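Phosphoserine aminotransferase from Bacillus alcalophilus catalyses the reversible, pyridoxal-phosphate-dependent transamination of 3-phosphohydroxypyruvate to phosphoserine in serine biosynthesis. Local coordinates of one contact, PDB 2BI5 (chain A, 1.73 Å), residues 70-75 and 204-209, beside the matching contact of the related phosphoserine aminotransferase from Bacillus circulans, PDB 1BT4 (chain B, 2.30 Å), residues 70-75 and 204-209. Structure 2 is superposed on structure 1 by the backbone atoms of these residues (RMSD 0.18 Å); each is numbered along its deposited sequence.

Structure 1 (2BI5); sequences LFLQGG and TVVIVK. With PLP (pyridoxal-5'-phosphate), chain C.
Leu72 and Thr204 form an antiparallel hydrogen-bonded pair where strand 67-72, outermost within the chain, meets strand 204-209 in the large mixed sheet of this class-V aminotransferase. Leu72 N donates to Thr204 O (3.0 Å) and Thr204 N to Leu72 O (2.8 Å). Leu70 pairs likewise with Val206. Along Leu72, CB lies 4.1 Å from Thr204 O. With CG anti to the carbonyl carbon (chi1 -61°), Leu72 crosses its diagonal neighbour Val206 obliquely, CD1 lying 3.8 Å from Val206 CG2. Helices 75-87 and 226-231 pack on this face. Leu70 CD1 meets Val208 CG1 at 4.2 Å. On the other face, Val205 CG2 meets the Phe71 ring edge, 4.3 Å from CE2. Thr204 OG1 reaches Gly75 CA at 3.0 Å. In the following loop, Gly75 CA borders the cofactor phosphate, 3.3 Å from PLP O3P.

Structure 2 (1BT4); sequences LFIQGG and TVVIVR. With PLP (pyridoxal-5'-phosphate), chain D.
Ile72 and Thr204 form an antiparallel hydrogen-bonded pair. Ile72 N donates to Thr204 O (2.9 Å) and Thr204 N to Ile72 O (2.8 Å). Leu70 pairs likewise with Val206. Along Ile72, CB lies 4.3 Å from Thr204 O. With CG1 anti to the carbonyl carbon (chi1 -43°), Ile72 passes its diagonal neighbour Val206 at a slant, CD1 lying 3.9 Å from Val206 CG2. CG2, the second branch, is anti to the backbone N. Helices 75-87 and 226-232 pack on this face. Leu70 CD1 meets Val208 CG1 at 3.7 Å. On the other face, Val205 CG2 meets the Phe71 ring edge, 4.2 Å from CE1. Thr204 OG1 reaches Gly75 CA at 3.0 Å. A modelled water is hydrogen-bonded to Thr204 OG1, and weakly to Gly75 N. In the following loop, Gly75 CA borders the cofactor phosphate, 3.3 Å from PLP O1P.

What differs
At position 72, Leu72(A) stands against Ile72(B). Their CB atoms coincide within the error. CG of Leu72(A) and CG1 of Ile72(B) are 0.3 Å apart, and the two CD1 atoms are 0.8 Å apart. The branch point differs: CG2 of Ile72(B) has no counterpart in the side chain of Leu72(A). This probably widens the side chain close to the strand backbone. The contacts with Val206(A) and Val206(B), and with Leu70(A) and Leu70(B), are kept.

At position 209, Lys209(A) stands against Arg209(B). Both are basic residues.

The backbone CA atoms that can be compared coincide, and the ladder bonds persist, including Leu72(A) N to Thr204(A) O and Ile72(B) N to Thr204(B) O. Leu70(A), Phe71(A), Thr204(A), Val205(A), Val206(A) and their counterparts keep their places. PLP is bound in both.

Val208(A) and Val208(B) are modelled in different rotamers, chi1 -62° against 63°. No methyl of Val208(B) takes the place of CG1 of Val208(A), but each CG1 touches CD1 of the leucine in its own chain, Leu70(A) or Leu70(B).

Structure 1 (2BI5)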
loop_
_atom_site.group_PDB
_atom_site.type_symbol
_atom_site.label_atom_id
_atom_site.label_comp_id
_atom_site.label_asym_id
_atom_site.label_seq_id
_atom_site.Cartn_x
_atom_site.Cartn_y
_atom_site.Cartn_z
ATOM N N LEU A 70 11.142 9.168 -0.541
ATOM C CA LEU A 70 10.739 7.770 -0.540
ATOM C C LEU A 70 9.229 7.661 -0.703
ATOM O O LEU A 70 8.494 8.525 -0.222
ATOM C CB LEU A 70 11.148 7.047 0.738
ATOM C CG LEU A 70 12.619 7.179 1.125
ATOM C CD1 LEU A 70 12.815 6.499 2.478
ATOM C CD2 LEU A 70 13.526 6.601 0.053
ATOM N N PHE A 71 8.837 6.581 -1.398
ATOM C CA PHE A 71 7.427 6.222 -1.512
ATOM C C PHE A 71 7.268 4.838 -0.892
ATOM O O PHE A 71 7.746 3.852 -1.464
ATOM C CB PHE A 71 6.951 6.192 -2.954
ATOM C CG PHE A 71 7.065 7.513 -3.702
ATOM C CD1 PHE A 71 7.513 7.549 -5.016
ATOM C CD2 PHE A 71 6.716 8.705 -3.080
ATOM C CE1 PHE A 71 7.604 8.741 -5.708
ATOM C CE2 PHE A 71 6.797 9.900 -3.773
ATOM C CZ PHE A 71 7.230 9.929 -5.093
ATOM N N LEU A 72 6.639 4.767 0.262
ATOM C CA LEU A 72 6.624 3.539 1.051
ATOM C C LEU A 72 5.203 3.036 1.262
ATOM O O LEU A 72 4.282 3.844 1.200
ATOM C CB LEU A 72 7.248 3.749 2.442
ATOM C CG LEU A 72 8.723 4.178 2.407
ATOM C CD1 LEU A 72 9.238 4.214 3.840
ATOM C CD2 LEU A 72 9.550 3.272 1.509
ATOM N N GLN A 73 5.000 1.745 1.532
ATOM C CA GLN A 73 3.646 1.319 1.892
ATOM C C GLN A 73 3.489 1.346 3.410
ATOM O O GLN A 73 4.501 1.454 4.111
ATOM C CB GLN A 73 3.344 -0.097 1.390
ATOM C CG GLN A 73 3.429 -0.216 -0.122
ATOM C CD GLN A 73 3.144 -1.654 -0.570
ATOM O OE1 GLN A 73 2.061 -2.154 -0.273
ATOM N NE2 GLN A 73 4.100 -2.251 -1.263
ATOM N N GLY A 74 2.254 1.217 3.896
ATOM C CA GLY A 74 2.110 0.995 5.329
ATOM C C GLY A 74 1.490 2.155 6.073
ATOM O O GLY A 74 1.113 2.018 7.247
ATOM N N GLY A 75 1.379 3.294 5.403
ATOM C CA GLY A 75 0.706 4.419 6.053
ATOM C C GLY A 75 1.637 5.132 7.025
ATOM O O GLY A 75 2.760 4.717 7.306
ATOM N N THR A 204 2.859 6.289 1.237
ATOM C CA THR A 204 3.313 7.195 2.278
ATOM C C THR A 204 4.553 7.929 1.785
ATOM O O THR A 204 5.498 7.261 1.361
ATOM C CB THR A 204 3.619 6.408 3.571
ATOM O OG1 THR A 204 2.387 5.882 4.068
ATOM C CG2 THR A 204 4.186 7.330 4.635
ATOM N N VAL A 205 4.554 9.263 1.809
ATOM C CA VAL A 205 5.710 10.018 1.331
ATOM C C VAL A 205 6.642 10.249 2.504
ATOM O O VAL A 205 6.175 10.716 3.548
ATOM C CB VAL A 205 5.311 11.371 0.729
ATOM C CG1 VAL A 205 6.549 12.197 0.376
ATOM C CG2 VAL A 205 4.414 11.199 -0.502
ATOM N N VAL A 206 7.909 9.909 2.324
ATOM C CA VAL A 206 8.899 10.096 3.371
ATOM C C VAL A 206 10.075 10.884 2.787
ATOM O O VAL A 206 10.755 10.395 1.890
ATOM C CB VAL A 206 9.421 8.781 3.977
ATOM C CG1 VAL A 206 10.331 9.090 5.159
ATOM C CG2 VAL A 206 8.265 7.874 4.376
ATOM N N ILE A 207 10.277 12.097 3.295
ATOM C CA ILE A 207 11.385 12.923 2.788
ATOM C C ILE A 207 12.502 12.828 3.795
ATOM O O ILE A 207 12.292 13.159 4.964
ATOM C CB ILE A 207 10.916 14.361 2.560
ATOM C CG1 ILE A 207 9.739 14.456 1.595
ATOM C CG2 ILE A 207 12.090 15.231 2.111
ATOM C CD1 ILE A 207 8.898 15.701 1.745
ATOM N N VAL A 208 13.661 12.321 3.378
ATOM C CA VAL A 208 14.625 12.025 4.434
ATOM C C VAL A 208 15.992 12.627 4.158
ATOM O O VAL A 208 16.439 12.663 3.023
ATOM C CB VAL A 208 14.832 10.507 4.582
ATOM C CG1 VAL A 208 13.534 9.840 4.988
ATOM C CG2 VAL A 208 15.356 9.927 3.280
ATOM N N LYS A 209 16.644 13.083 5.223
ATOM C CA LYS A 209 18.022 13.536 5.035
ATOM C C LYS A 209 18.866 12.284 4.789
ATOM O O LYS A 209 18.942 11.422 5.677
ATOM C CB LYS A 209 18.479 14.330 6.253
ATOM C CG LYS A 209 19.753 15.136 6.031
ATOM C CD LYS A 209 19.906 16.235 7.071
ATOM C CE LYS A 209 21.364 16.532 7.382
ATOM N NZ LYS A 209 21.651 16.515 8.846
HETATM N N1 PLP C . -0.898 10.869 11.365
HETATM C C2 PLP C . -1.774 11.883 11.081
HETATM C C2A PLP C . -1.475 13.327 11.503
HETATM C C3 PLP C . -2.946 11.600 10.437
HETATM O O3 PLP C . -3.797 12.644 10.179
HETATM C C4 PLP C . -3.238 10.288 10.127
HETATM C C4A PLP C . -4.463 9.955 9.241
HETATM C C5 PLP C . -2.349 9.282 10.397
HETATM C C6 PLP C . -1.190 9.563 11.060
HETATM C C5A PLP C . -2.681 7.819 10.037
HETATM O O4P PLP C . -2.213 7.481 8.739
HETATM P P PLP C . -2.419 5.996 8.162
HETATM O O1P PLP C . -3.853 5.744 8.365
HETATM O O2P PLP C . -1.521 5.184 9.020
HETATM O O3P PLP C . -1.987 6.096 6.759
#

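Structure 2 (1BT4)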
loop_
_atom_site.group_PDB
_atom_site.type_symbol
_atom_site.label_atom_id
_atom_site.label_comp_id
_atom_site.label_asym_id
_atom_site.label_seq_id
_atom_site.Cartn_x
_atom_site.Cartn_y
_atom_site.Cartn_z
ATOM N N LEU B 70 11.075 9.329 -0.648
ATOM C CA LEU B 70 10.804 7.899 -0.717
ATOM C C LEU B 70 9.294 7.649 -0.724
ATOM O O LEU B 70 8.518 8.422 -0.163
ATOM C CB LEU B 70 11.444 7.185 0.485
ATOM C CG LEU B 70 12.899 7.549 0.819
ATOM C CD1 LEU B 70 13.317 6.904 2.142
ATOM C CD2 LEU B 70 13.827 7.117 -0.310
ATOM N N PHE B 71 8.887 6.573 -1.382
ATOM C CA PHE B 71 7.486 6.183 -1.463
ATOM C C PHE B 71 7.412 4.811 -0.794
ATOM O O PHE B 71 7.946 3.822 -1.308
ATOM C CB PHE B 71 7.030 6.119 -2.930
ATOM C CG PHE B 71 7.052 7.458 -3.633
ATOM C CD1 PHE B 71 6.473 8.579 -3.044
ATOM C CD2 PHE B 71 7.670 7.599 -4.873
ATOM C CE1 PHE B 71 6.510 9.821 -3.677
ATOM C CE2 PHE B 71 7.713 8.835 -5.520
ATOM C CZ PHE B 71 7.132 9.950 -4.918
ATOM N N ILE B 72 6.777 4.761 0.372
ATOM C CA ILE B 72 6.685 3.516 1.130
ATOM C C ILE B 72 5.230 3.176 1.452
ATOM O O ILE B 72 4.388 4.066 1.564
ATOM C CB ILE B 72 7.534 3.625 2.450
ATOM C CG1 ILE B 72 8.881 4.299 2.146
ATOM C CG2 ILE B 72 7.796 2.237 3.056
ATOM C CD1 ILE B 72 9.826 4.401 3.318
ATOM N N GLN B 73 4.929 1.881 1.534
ATOM C CA GLN B 73 3.579 1.414 1.851
ATOM C C GLN B 73 3.397 1.288 3.370
ATOM O O GLN B 73 4.364 1.436 4.134
ATOM C CB GLN B 73 3.314 0.062 1.178
ATOM C CG GLN B 73 3.292 0.120 -0.339
ATOM C CD GLN B 73 2.921 -1.205 -0.969
ATOM O OE1 GLN B 73 1.825 -1.717 -0.760
ATOM N NE2 GLN B 73 3.839 -1.775 -1.738
ATOM N N GLY B 74 2.156 1.066 3.807
ATOM C CA GLY B 74 1.886 0.898 5.224
ATOM C C GLY B 74 1.274 2.065 5.976
ATOM O O GLY B 74 0.916 1.917 7.142
ATOM N N GLY B 75 1.171 3.224 5.334
ATOM C CA GLY B 75 0.590 4.382 5.991
ATOM C C GLY B 75 1.537 5.032 6.976
ATOM O O GLY B 75 2.649 4.550 7.196
ATOM N N THR B 204 2.808 6.334 1.365
ATOM C CA THR B 204 3.325 7.208 2.413
ATOM C C THR B 204 4.576 7.867 1.837
ATOM O O THR B 204 5.467 7.188 1.312
ATOM C CB THR B 204 3.712 6.424 3.694
ATOM O OG1 THR B 204 2.624 5.589 4.085
ATOM C CG2 THR B 204 4.011 7.385 4.848
ATOM N N VAL B 205 4.598 9.195 1.875
ATOM C CA VAL B 205 5.720 9.960 1.374
ATOM C C VAL B 205 6.672 10.203 2.530
ATOM O O VAL B 205 6.245 10.623 3.605
ATOM C CB VAL B 205 5.242 11.323 0.820
ATOM C CG1 VAL B 205 6.425 12.163 0.374
ATOM C CG2 VAL B 205 4.261 11.103 -0.337
ATOM N N VAL B 206 7.949 9.891 2.317
ATOM C CA VAL B 206 8.982 10.105 3.328
ATOM C C VAL B 206 10.124 10.929 2.722
ATOM O O VAL B 206 10.724 10.539 1.724
ATOM C CB VAL B 206 9.565 8.774 3.861
ATOM C CG1 VAL B 206 10.591 9.046 4.958
ATOM C CG2 VAL B 206 8.460 7.883 4.381
ATOM N N ILE B 207 10.376 12.100 3.293
ATOM C CA ILE B 207 11.450 12.958 2.817
ATOM C C ILE B 207 12.522 12.863 3.899
ATOM O O ILE B 207 12.376 13.391 4.999
ATOM C CB ILE B 207 10.976 14.416 2.616
ATOM C CG1 ILE B 207 9.687 14.437 1.794
ATOM C CG2 ILE B 207 12.045 15.212 1.877
ATOM C CD1 ILE B 207 8.950 15.757 1.847
ATOM N N VAL B 208 13.602 12.171 3.581
ATOM C CA VAL B 208 14.662 11.949 4.546
ATOM C C VAL B 208 16.004 12.553 4.147
ATOM O O VAL B 208 16.386 12.513 2.977
ATOM C CB VAL B 208 14.820 10.421 4.763
ATOM C CG1 VAL B 208 15.237 9.757 3.456
ATOM C CG2 VAL B 208 15.775 10.122 5.896
ATOM N N ARG B 209 16.714 13.117 5.120
ATOM C CA ARG B 209 18.035 13.682 4.851
ATOM C C ARG B 209 18.963 12.489 4.615
ATOM O O ARG B 209 19.076 11.598 5.465
ATOM C CB ARG B 209 18.513 14.514 6.034
ATOM C CG ARG B 209 19.499 15.591 5.657
ATOM C CD ARG B 209 19.824 16.437 6.861
ATOM N NE ARG B 209 20.530 15.673 7.882
ATOM C CZ ARG B 209 20.541 15.980 9.178
ATOM N NH1 ARG B 209 19.873 17.042 9.629
ATOM N NH2 ARG B 209 21.251 15.238 10.022
HETATM N N1 PLP D . -0.654 10.560 11.910
HETATM C C2 PLP D . -1.349 11.672 11.563
HETATM C C2A PLP D . -0.928 12.998 12.118
HETATM C C3 PLP D . -2.428 11.514 10.685
HETATM O O3 PLP D . -3.161 12.580 10.330
HETATM C C4 PLP D . -2.760 10.239 10.190
HETATM C C4A PLP D . -3.849 10.135 9.148
HETATM C C5 PLP D . -1.999 9.105 10.611
HETATM C C6 PLP D . -0.950 9.314 11.468
HETATM C C5A PLP D . -2.323 7.653 10.224
HETATM O O4P PLP D . -2.236 7.479 8.810
HETATM P P PLP D . -2.563 6.002 8.247
HETATM O O1P PLP D . -2.189 6.006 6.787
HETATM O O2P PLP D . -3.982 5.702 8.629
HETATM O O3P PLP D . -1.616 5.024 9.019
HETATM O O HOH W 1 0.584 3.963 2.796
#